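Chitinase (Paenibacillus sp. FPU-7, PDB 5GZT) probably hydrolyses internal beta-1,4 linkages of chitin and chitodextrins at random, carrying two glycoside hydrolase family 18 domains in one chain. Local coordinates at residues L199-Y204 / P238-T243; P182-I187 / D267-K272; A984-S989 / K1097-Y1102; G1018-A1023 / T1089-E1094. One frame throughout, in Å; residues are numbered along the deposited sequence.

Interaction 1. Residues L199-Y204 / P238-T243; sequences LKFNAY and PEVTFT
F201 and V240 face each other as a hydrogen-bonded antiparallel pair, with F201 N 3.0 Å from V240 O and V240 N 2.8 Å from F201 O. Along the F201 side chain, CB leans on the carbonyl oxygen of K185 in the adjoining strand. CG stands between the backbone N and the carbonyl carbon (chi1 52°), and both V240 O and V240 CG1 approach it. On one flank of the ring CD1 and CE1 lie near the V240 carbonyl, F201 CD1 being 3.7 Å from V240 O. On the other flank CD2 and CE2 meet methyl CG1 of V240, and at the tip CZ touches both valine methyls. CG1 sits over the ring face as a CH-pi contact, 3.6 Å from the F201 ring centroid and displaced toward the rim.

L199, F201, A203, V240 and F242 share one face of a four-stranded antiparallel sheet. Y255, V257 and T259 of strand 251-261 meet this face, consistent with a two-layer beta sandwich. L199 and F242 lie side by side there, L199 CD1 reaching F242 CD2 at 3.9 Å, while the F242 ring also meets Y224 and F233. The pairing runs on to A203 N, 2.9 Å from P238 O.

K200, N202, E239 and T241 occupy the other, partly exposed face. K200 CG is pressed to 3.4 Å from T241 CG2. K200 NZ stays 4.5 Å from E239 OE1, beyond a salt bridge, although the opposite charges probably attract. The OD1 of N202 rests beside CB and CG of P238.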
# COMPACT_ATOMS: atom_id res chain seq x y z
N LEU B 199 16.86 -8.29 -13.14
CA LEU B 199 18.20 -8.25 -12.52
C LEU B 199 19.28 -8.20 -13.57
O LEU B 199 19.42 -9.14 -14.35
CB LEU B 199 18.42 -9.47 -11.67
CG LEU B 199 17.50 -9.49 -10.47
CD1 LEU B 199 17.46 -10.86 -9.82
CD2 LEU B 199 17.95 -8.42 -9.48
N LYS B 200 20.02 -7.09 -13.60
CA LYS B 200 21.17 -6.94 -14.48
C LYS B 200 22.47 -7.02 -13.71
O LYS B 200 22.64 -6.32 -12.68
CB LYS B 200 21.15 -5.61 -15.23
CG LYS B 200 20.07 -5.50 -16.30
CD LYS B 200 20.36 -4.39 -17.32
CE LYS B 200 20.62 -3.06 -16.61
NZ LYS B 200 20.76 -1.88 -17.52
N PHE B 201 23.38 -7.83 -14.26
CA PHE B 201 24.74 -8.03 -13.73
C PHE B 201 25.75 -8.32 -14.86
O PHE B 201 25.41 -8.93 -15.89
CB PHE B 201 24.77 -9.14 -12.67
CG PHE B 201 24.15 -10.46 -13.09
CD1 PHE B 201 22.77 -10.63 -13.12
CD2 PHE B 201 24.94 -11.56 -13.40
CE1 PHE B 201 22.18 -11.87 -13.47
CE2 PHE B 201 24.36 -12.80 -13.75
CZ PHE B 201 22.98 -12.95 -13.80
N ASN B 202 26.98 -7.83 -14.65
CA ASN B 202 28.16 -8.21 -15.46
C ASN B 202 28.76 -9.50 -14.87
O ASN B 202 29.19 -9.51 -13.71
CB ASN B 202 29.22 -7.09 -15.49
CG ASN B 202 28.81 -5.91 -16.38
OD1 ASN B 202 28.33 -6.07 -17.51
ND2 ASN B 202 29.04 -4.70 -15.87
N ALA B 203 28.76 -10.59 -15.67
CA ALA B 203 29.33 -11.89 -15.27
C ALA B 203 30.63 -12.17 -16.04
O ALA B 203 30.61 -12.65 -17.18
CB ALA B 203 28.33 -13.03 -15.47
N TYR B 204 31.76 -11.84 -15.41
CA TYR B 204 33.07 -12.20 -15.92
C TYR B 204 33.22 -13.73 -15.80
O TYR B 204 32.71 -14.36 -14.85
CB TYR B 204 34.18 -11.46 -15.18
CG TYR B 204 34.00 -9.94 -15.11
CD1 TYR B 204 33.65 -9.20 -16.25
CD2 TYR B 204 34.19 -9.25 -13.91
CE1 TYR B 204 33.49 -7.82 -16.19
CE2 TYR B 204 34.03 -7.88 -13.84
CZ TYR B 204 33.68 -7.17 -14.98
OH TYR B 204 33.53 -5.82 -14.91
N PRO B 238 29.93 -8.89 -21.17
CA PRO B 238 29.73 -9.29 -19.75
C PRO B 238 28.24 -9.17 -19.29
O PRO B 238 27.85 -9.86 -18.33
CB PRO B 238 30.67 -8.33 -18.98
CG PRO B 238 30.79 -7.12 -19.84
CD PRO B 238 30.53 -7.53 -21.27
N GLU B 239 27.43 -8.36 -19.98
CA GLU B 239 26.03 -8.06 -19.58
C GLU B 239 25.09 -9.29 -19.59
O GLU B 239 24.89 -9.92 -20.62
CB GLU B 239 25.44 -6.97 -20.51
CG GLU B 239 25.78 -5.53 -20.11
CD GLU B 239 24.74 -4.93 -19.17
OE1 GLU B 239 23.62 -4.63 -19.64
OE2 GLU B 239 25.04 -4.78 -17.96
N VAL B 240 24.50 -9.63 -18.44
CA VAL B 240 23.45 -10.66 -18.42
C VAL B 240 22.31 -10.13 -17.59
O VAL B 240 22.54 -9.49 -16.58
CB VAL B 240 23.93 -12.04 -17.92
CG1 VAL B 240 24.91 -11.89 -16.78
CG2 VAL B 240 22.77 -12.96 -17.52
N THR B 241 21.08 -10.38 -18.03
CA THR B 241 19.89 -9.79 -17.43
C THR B 241 18.85 -10.90 -17.14
O THR B 241 18.41 -11.60 -18.06
CB THR B 241 19.26 -8.71 -18.35
OG1 THR B 241 18.59 -9.36 -19.43
CG2 THR B 241 20.30 -7.74 -18.89
N PHE B 242 18.50 -11.07 -15.87
CA PHE B 242 17.49 -12.05 -15.52
C PHE B 242 16.11 -11.36 -15.47
O PHE B 242 16.02 -10.21 -15.02
CB PHE B 242 17.83 -12.73 -14.21
CG PHE B 242 16.71 -13.53 -13.65
CD1 PHE B 242 16.42 -14.78 -14.17
CD2 PHE B 242 15.91 -13.01 -12.64
CE1 PHE B 242 15.36 -15.52 -13.68
CE2 PHE B 242 14.85 -13.75 -12.15
CZ PHE B 242 14.57 -15.00 -12.67
N THR B 243 15.07 -12.05 -15.92
CA THR B 243 13.74 -11.47 -15.98
C THR B 243 12.72 -12.46 -15.48
O THR B 243 12.45 -13.44 -16.15
CB THR B 243 13.43 -10.97 -17.40
OG1 THR B 243 14.31 -9.88 -17.71
CG2 THR B 243 11.98 -10.51 -17.56

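Interaction 2. Residues P182-I187 / D267-K272; sequences PVVKLI and DTVTGK. With FMT (formic acid), chain G.
The strands bearing V184 and V269 run almost parallel, 16° apart, yet their axes come no closer than 8.1 Å, so side chains and not backbone bonds span the gap. This is face-to-face packing in a beta sandwich: 184-187 lies on an outermost strand of one layer, whereas 269-272 pairs with strand 251-261 in the other and leads on into the first family 18 barrel. V269 splits its two methyls between neighbours. CG1, anti to the backbone N (chi1 -153°), meets the leucine, V269 CG1 lying 3.9 Å from L186 CD1 with the two side chains running antiparallel alongside each other. CG2 turns to the valine, V269 CG2 being 3.3 Å from V184 O and also touching V184 CB. L186 CD1 reaches further, to 3.5 Å from T270 O, and F201 of the next strand backs both V184 and L186.

At the far end the extended chain of K272 brings NZ 3.0 Å from O1 of a formic acid molecule, a weak bond, and NZ also bonds Y450 OH. An alanine here would probably leave Y450 OH without its amine partner and the formic acid, held also by K526, without this second, weak bond. Near D267 a single water joins the layers: it accepts from V184 N at 3.0 Å and donates to D267 O at 3.0 Å.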
# COMPACT_ATOMS: atom_id res chain seq x y z
N PRO B 182 35.53 -16.87 -12.10
CA PRO B 182 34.23 -16.22 -12.36
C PRO B 182 33.84 -15.26 -11.23
O PRO B 182 33.62 -15.68 -10.09
CB PRO B 182 33.25 -17.39 -12.48
CG PRO B 182 33.90 -18.54 -11.78
CD PRO B 182 35.38 -18.32 -11.86
N VAL B 183 33.80 -13.97 -11.57
CA VAL B 183 33.35 -12.89 -10.68
C VAL B 183 32.00 -12.41 -11.23
O VAL B 183 31.87 -12.25 -12.45
CB VAL B 183 34.39 -11.74 -10.65
CG1 VAL B 183 33.83 -10.45 -10.05
CG2 VAL B 183 35.65 -12.19 -9.91
N VAL B 184 31.02 -12.21 -10.34
CA VAL B 184 29.72 -11.56 -10.68
C VAL B 184 29.64 -10.15 -10.10
O VAL B 184 29.65 -10.03 -8.89
CB VAL B 184 28.50 -12.34 -10.11
CG1 VAL B 184 27.19 -11.56 -10.35
CG2 VAL B 184 28.43 -13.76 -10.69
N LYS B 185 29.56 -9.12 -10.95
CA LYS B 185 29.22 -7.73 -10.53
C LYS B 185 27.75 -7.31 -10.82
O LYS B 185 27.32 -7.29 -11.98
CB LYS B 185 30.13 -6.72 -11.21
CG LYS B 185 31.61 -6.96 -10.97
CD LYS B 185 32.48 -5.87 -11.61
CE LYS B 185 32.22 -4.47 -11.07
NZ LYS B 185 32.18 -4.43 -9.58
N LEU B 186 27.01 -6.92 -9.78
CA LEU B 186 25.63 -6.38 -9.90
C LEU B 186 25.66 -4.98 -10.51
O LEU B 186 26.38 -4.13 -10.01
CB LEU B 186 24.94 -6.32 -8.53
CG LEU B 186 24.89 -7.64 -7.73
CD1 LEU B 186 24.15 -7.56 -6.39
CD2 LEU B 186 24.34 -8.78 -8.58
N ILE B 187 24.90 -4.76 -11.59
CA ILE B 187 24.78 -3.43 -12.25
C ILE B 187 23.60 -2.62 -11.62
O ILE B 187 23.74 -1.40 -11.34
CB ILE B 187 24.62 -3.59 -13.82
CG1 ILE B 187 26.00 -3.83 -14.52
CG2 ILE B 187 23.91 -2.41 -14.48
CD1 ILE B 187 26.75 -2.58 -15.04
N ASP B 267 32.00 -16.39 -6.15
CA ASP B 267 31.52 -15.64 -5.00
C ASP B 267 30.03 -15.35 -5.20
O ASP B 267 29.66 -14.83 -6.25
CB ASP B 267 32.29 -14.31 -4.85
CG ASP B 267 33.59 -14.46 -4.07
OD1 ASP B 267 33.87 -15.55 -3.51
OD2 ASP B 267 34.35 -13.47 -4.00
N THR B 268 29.23 -15.75 -4.21
CA THR B 268 27.76 -15.50 -4.15
C THR B 268 27.52 -14.00 -3.80
O THR B 268 27.98 -13.52 -2.79
CB THR B 268 27.08 -16.48 -3.13
OG1 THR B 268 26.87 -17.74 -3.77
CG2 THR B 268 25.74 -15.99 -2.61
N VAL B 269 26.84 -13.26 -4.68
CA VAL B 269 26.55 -11.83 -4.41
C VAL B 269 25.05 -11.70 -4.14
O VAL B 269 24.22 -12.50 -4.63
CB VAL B 269 27.00 -10.87 -5.54
CG1 VAL B 269 27.30 -9.48 -4.99
CG2 VAL B 269 28.24 -11.40 -6.26
N THR B 270 24.70 -10.71 -3.31
CA THR B 270 23.31 -10.49 -2.87
C THR B 270 22.87 -9.02 -2.93
O THR B 270 23.70 -8.08 -2.96
CB THR B 270 23.08 -11.03 -1.43
OG1 THR B 270 24.15 -10.62 -0.57
CG2 THR B 270 22.95 -12.52 -1.44
N GLY B 271 21.54 -8.85 -2.93
CA GLY B 271 20.91 -7.53 -2.78
C GLY B 271 19.40 -7.56 -2.62
O GLY B 271 18.77 -8.65 -2.49
N LYS B 272 18.84 -6.35 -2.63
CA LYS B 272 17.38 -6.09 -2.53
C LYS B 272 16.90 -5.48 -3.82
O LYS B 272 17.55 -4.57 -4.33
CB LYS B 272 17.08 -5.04 -1.49
CG LYS B 272 17.26 -5.41 -0.05
CD LYS B 272 17.42 -4.13 0.76
CE LYS B 272 17.65 -4.44 2.23
NZ LYS B 272 17.52 -3.24 3.10
C FMT G . 17.50 -0.78 0.95
O1 FMT G . 18.08 -0.48 2.01
O2 FMT G . 17.89 -0.36 -0.28
O HOH W 1 31.19 -12.51 -7.35

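Interaction 3. Residues A984-S989 / K1097-Y1102; sequences ASVYTS and KYKAEY
K1099 runs fully extended past V986 to A984, its CG against V986 CB and its NZ 2.8 Å from A984 O, in the carbonyl plane on a lone pair. These three residues make up the buried part of the contact. V986 CG2 lies 4.2 Å from Y1102 CB, the two side chains running in opposite directions.

The more open side holds Y987 and Y1098, both partly exposed. V986 CG1, standing between the backbone N and the carbonyl carbon (chi1 45°), only grazes Y1098 CB there at 4.1 Å. Y987 still meets the buried Y1102 closely: the rings come together obliquely, centroids 5.6 Å apart and planes at 76°, and Y987 OH lies at the edge of the Y1102 ring, 3.4 Å from Y1102 CD1. Y1102 OH bonds D999 and R1006. The contact seats the loop after barrel strand 964-967 of the second family 18 domain against helix 1093-1106, which precedes barrel strand 1110-1114.

K1099 NZ also bonds G1018 O and forms a salt bridge with D1091, so this buried ammonium has two carbonyl oxygens and a carboxylate around it, a setting likely to favour its charged form.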
# COMPACT_ATOMS: atom_id res chain seq x y z
N ALA B 984 -29.13 -15.69 4.97
CA ALA B 984 -30.12 -15.10 4.11
C ALA B 984 -30.05 -13.57 3.99
O ALA B 984 -31.04 -12.92 3.62
CB ALA B 984 -31.48 -15.48 4.62
N SER B 985 -28.89 -12.97 4.26
CA SER B 985 -28.85 -11.51 4.39
C SER B 985 -29.13 -10.79 3.07
O SER B 985 -28.55 -11.16 2.02
CB SER B 985 -27.50 -11.04 4.91
OG SER B 985 -26.44 -11.48 4.10
N VAL B 986 -29.93 -9.74 3.14
CA VAL B 986 -30.22 -8.94 1.97
C VAL B 986 -29.03 -8.13 1.43
O VAL B 986 -28.83 -8.16 0.18
CB VAL B 986 -31.51 -8.16 2.11
CG1 VAL B 986 -31.64 -7.48 3.45
CG2 VAL B 986 -31.70 -7.18 0.96
N TYR B 987 -28.19 -7.56 2.30
CA TYR B 987 -26.88 -7.02 1.90
C TYR B 987 -25.71 -7.75 2.56
O TYR B 987 -25.86 -8.53 3.52
CB TYR B 987 -26.81 -5.49 2.15
CG TYR B 987 -27.95 -4.68 1.48
CD1 TYR B 987 -27.87 -4.21 0.16
CD2 TYR B 987 -29.04 -4.33 2.18
CE1 TYR B 987 -28.93 -3.44 -0.43
CE2 TYR B 987 -30.07 -3.62 1.61
CZ TYR B 987 -30.03 -3.18 0.32
OH TYR B 987 -31.17 -2.46 -0.15
N THR B 988 -24.54 -7.61 1.93
CA THR B 988 -23.37 -8.31 2.43
C THR B 988 -22.87 -7.45 3.63
O THR B 988 -22.66 -6.22 3.48
CB THR B 988 -22.25 -8.34 1.38
OG1 THR B 988 -22.61 -9.12 0.23
CG2 THR B 988 -20.99 -8.96 1.99
N SER B 989 -22.71 -8.05 4.81
CA SER B 989 -22.23 -7.28 6.00
C SER B 989 -20.89 -6.60 5.74
O SER B 989 -19.98 -7.18 5.12
CB SER B 989 -22.02 -8.23 7.18
OG SER B 989 -21.53 -7.54 8.34
N LYS B 1097 -39.08 -6.99 4.91
CA LYS B 1097 -39.39 -5.65 4.44
C LYS B 1097 -38.28 -5.15 3.59
O LYS B 1097 -38.54 -4.60 2.48
CB LYS B 1097 -39.65 -4.68 5.56
CG LYS B 1097 -39.80 -3.24 5.12
CD LYS B 1097 -40.39 -2.40 6.24
CE LYS B 1097 -39.44 -1.34 6.71
NZ LYS B 1097 -38.34 -1.96 7.50
N TYR B 1098 -37.05 -5.28 4.06
CA TYR B 1098 -35.95 -4.77 3.27
C TYR B 1098 -35.75 -5.57 1.90
O TYR B 1098 -35.25 -5.00 0.96
CB TYR B 1098 -34.67 -4.79 4.07
CG TYR B 1098 -34.52 -3.58 5.02
CD1 TYR B 1098 -34.01 -2.42 4.57
CD2 TYR B 1098 -34.82 -3.68 6.37
CE1 TYR B 1098 -33.87 -1.32 5.42
CE2 TYR B 1098 -34.72 -2.59 7.25
CZ TYR B 1098 -34.21 -1.42 6.77
OH TYR B 1098 -34.03 -0.35 7.56
N LYS B 1099 -36.02 -6.88 1.89
CA LYS B 1099 -35.98 -7.71 0.62
C LYS B 1099 -36.99 -7.17 -0.36
O LYS B 1099 -36.68 -7.00 -1.52
CB LYS B 1099 -36.26 -9.16 0.93
CG LYS B 1099 -35.00 -9.77 1.57
CD LYS B 1099 -35.10 -11.26 1.84
CE LYS B 1099 -33.72 -11.74 2.30
NZ LYS B 1099 -33.66 -13.20 2.54
N ALA B 1100 -38.15 -6.83 0.16
CA ALA B 1100 -39.22 -6.30 -0.61
C ALA B 1100 -38.93 -4.88 -1.16
O ALA B 1100 -39.20 -4.54 -2.34
CB ALA B 1100 -40.48 -6.29 0.20
N GLU B 1101 -38.28 -4.08 -0.31
CA GLU B 1101 -37.81 -2.79 -0.69
C GLU B 1101 -36.73 -2.88 -1.74
O GLU B 1101 -36.77 -2.10 -2.66
CB GLU B 1101 -37.25 -2.05 0.55
CG GLU B 1101 -36.76 -0.64 0.22
CD GLU B 1101 -36.43 0.15 1.48
OE1 GLU B 1101 -37.02 1.20 1.70
OE2 GLU B 1101 -35.62 -0.33 2.22
N TYR B 1102 -35.80 -3.82 -1.58
CA TYR B 1102 -34.79 -4.12 -2.57
C TYR B 1102 -35.45 -4.46 -3.90
O TYR B 1102 -35.12 -3.88 -4.91
CB TYR B 1102 -33.88 -5.26 -2.06
CG TYR B 1102 -32.65 -5.48 -2.93
CD1 TYR B 1102 -31.48 -4.71 -2.74
CD2 TYR B 1102 -32.65 -6.40 -3.98
CE1 TYR B 1102 -30.39 -4.90 -3.58
CE2 TYR B 1102 -31.56 -6.61 -4.77
CZ TYR B 1102 -30.43 -5.86 -4.59
OH TYR B 1102 -29.36 -5.98 -5.45

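Interaction 4. Residues G1018-A1023 / T1089-E1094; sequences GGAFYA and TYDDEE
OD2 of D1091 is gripped from two quarters: A1020 N donates to it at 3.0 Å in a nearly straight bond (171° at the hydrogen), and it is shared with the ammonium of K1099. The amide uses the anti lone pair, on the side away from OD1, and OD1 in turn bonds S1095 OG. A chi1 of -89° sets the carboxylate carbon of D1091 beside its own backbone N, from where OD2 reaches A1020 N, while the CB behind it sits 3.4 Å from A1020 O. An alanine here would probably leave A1020 N without its acceptor and the buried ammonium of K1099 without the carboxylate that balances it.

A1020 ends barrel strand 1015-1020, and T1089 ends a strand of the small antiparallel sheet inserted between that strand and helix 1093-1106. This is the place of the chitinase insertion domain in many family 18 enzymes, and the contact ties the two ends of the insertion together. There A1023 CB packs against Y1090 CB at 3.7 Å and lies 3.5 Å from T1089 O, while the Y1090 ring turns away to P1075 and L1077. A water bridges the backbones, 2.8 Å from A1020 O and close to D1091 O as well. Beyond it the chain enters the helix: D1092 is the N-cap, its OD1 accepting weakly from E1094 N at 2.9 Å, and its OD2 pairs with R1066.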
# COMPACT_ATOMS: atom_id res chain seq x y z
N GLY B 1018 -35.66 -13.97 -2.86
CA GLY B 1018 -36.16 -15.07 -2.06
C GLY B 1018 -36.01 -14.78 -0.54
O GLY B 1018 -34.93 -14.37 -0.06
N GLY B 1019 -37.11 -14.97 0.16
CA GLY B 1019 -37.14 -15.00 1.62
C GLY B 1019 -37.31 -16.44 2.15
O GLY B 1019 -38.01 -17.31 1.52
N ALA B 1020 -36.72 -16.71 3.34
CA ALA B 1020 -36.76 -18.04 3.96
C ALA B 1020 -37.52 -17.91 5.27
O ALA B 1020 -37.13 -17.11 6.14
CB ALA B 1020 -35.37 -18.50 4.26
N PHE B 1021 -38.53 -18.75 5.47
CA PHE B 1021 -39.29 -18.74 6.72
C PHE B 1021 -38.74 -19.78 7.74
O PHE B 1021 -39.48 -20.36 8.54
CB PHE B 1021 -40.74 -19.02 6.45
CG PHE B 1021 -41.50 -17.88 5.80
CD1 PHE B 1021 -40.89 -16.73 5.29
CD2 PHE B 1021 -42.87 -18.00 5.67
CE1 PHE B 1021 -41.66 -15.76 4.65
CE2 PHE B 1021 -43.63 -17.00 5.08
CZ PHE B 1021 -43.01 -15.88 4.58
N TYR B 1022 -37.45 -20.06 7.66
CA TYR B 1022 -36.80 -20.99 8.57
C TYR B 1022 -35.42 -20.45 8.82
O TYR B 1022 -34.87 -19.67 8.00
CB TYR B 1022 -36.69 -22.43 8.00
CG TYR B 1022 -35.91 -22.54 6.69
CD1 TYR B 1022 -36.55 -22.34 5.43
CD2 TYR B 1022 -34.57 -22.83 6.69
CE1 TYR B 1022 -35.84 -22.42 4.23
CE2 TYR B 1022 -33.86 -22.91 5.48
CZ TYR B 1022 -34.50 -22.69 4.26
OH TYR B 1022 -33.74 -22.79 3.12
N ALA B 1023 -34.81 -20.98 9.88
CA ALA B 1023 -33.46 -20.60 10.28
C ALA B 1023 -32.40 -21.63 10.05
O ALA B 1023 -32.67 -22.80 9.82
CB ALA B 1023 -33.47 -20.25 11.76
N THR B 1089 -29.45 -17.64 12.50
CA THR B 1089 -29.55 -16.70 11.36
C THR B 1089 -30.78 -17.03 10.58
O THR B 1089 -31.03 -18.22 10.25
CB THR B 1089 -28.30 -16.74 10.50
OG1 THR B 1089 -28.53 -16.09 9.25
CG2 THR B 1089 -27.77 -18.19 10.29
N TYR B 1090 -31.59 -16.01 10.37
CA TYR B 1090 -32.94 -16.21 9.87
C TYR B 1090 -33.44 -14.95 9.17
O TYR B 1090 -32.71 -13.91 9.23
CB TYR B 1090 -33.88 -16.64 11.03
CG TYR B 1090 -34.11 -15.61 12.10
CD1 TYR B 1090 -33.09 -15.24 12.99
CD2 TYR B 1090 -35.34 -15.03 12.25
CE1 TYR B 1090 -33.30 -14.27 13.96
CE2 TYR B 1090 -35.58 -14.07 13.26
CZ TYR B 1090 -34.57 -13.69 14.11
OH TYR B 1090 -34.84 -12.71 15.06
N ASP B 1091 -34.64 -15.01 8.52
CA ASP B 1091 -35.35 -13.81 8.08
C ASP B 1091 -36.44 -13.51 9.05
O ASP B 1091 -37.12 -14.42 9.43
CB ASP B 1091 -36.06 -13.96 6.67
CG ASP B 1091 -35.17 -13.58 5.49
OD1 ASP B 1091 -34.39 -12.59 5.63
OD2 ASP B 1091 -35.16 -14.36 4.47
N ASP B 1092 -36.71 -12.22 9.30
CA ASP B 1092 -37.88 -11.80 10.11
C ASP B 1092 -38.68 -10.74 9.43
O ASP B 1092 -38.45 -10.48 8.22
CB ASP B 1092 -37.48 -11.40 11.55
CG ASP B 1092 -36.79 -10.02 11.64
OD1 ASP B 1092 -36.53 -9.39 10.58
OD2 ASP B 1092 -36.48 -9.63 12.80
N GLU B 1093 -39.61 -10.11 10.14
CA GLU B 1093 -40.41 -9.11 9.49
C GLU B 1093 -39.63 -7.92 8.95
O GLU B 1093 -40.01 -7.33 7.94
CB GLU B 1093 -41.54 -8.57 10.37
CG GLU B 1093 -42.60 -9.58 10.73
CD GLU B 1093 -43.19 -9.21 12.09
OE1 GLU B 1093 -42.52 -9.53 13.07
OE2 GLU B 1093 -44.23 -8.58 12.16
N GLU B 1094 -38.54 -7.57 9.61
CA GLU B 1094 -37.75 -6.43 9.22
C GLU B 1094 -36.91 -6.79 7.99
O GLU B 1094 -36.79 -6.02 7.03
CB GLU B 1094 -36.79 -5.98 10.38
CG GLU B 1094 -36.62 -4.46 10.38
CD GLU B 1094 -35.54 -3.90 11.31
OE1 GLU B 1094 -35.08 -4.63 12.22
OE2 GLU B 1094 -35.08 -2.76 11.06
O HOH W 2 -36.86 -16.94 8.89

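How the interactions relate
The four contacts form two pairs at opposite sides of the chain's centre. Interactions 1 and 2 have centres 9 Å apart and share a sheet, joined where N202 N lies 2.7 Å from K185 O. Together they give one layer of the sandwich and its packing on strand 264-284, which runs on into the first family 18 barrel. Interactions 3 and 4, centres 10 Å apart, both use helix 1093-1106 in the second such barrel. There K1099 NZ, 2.7 Å from D1091 OD2, joins them. About 38 Å separates the nearest atoms of interactions 1 and 3, and about 48 Å those of 1 and 4. The formic acid belongs to interaction 2 alone.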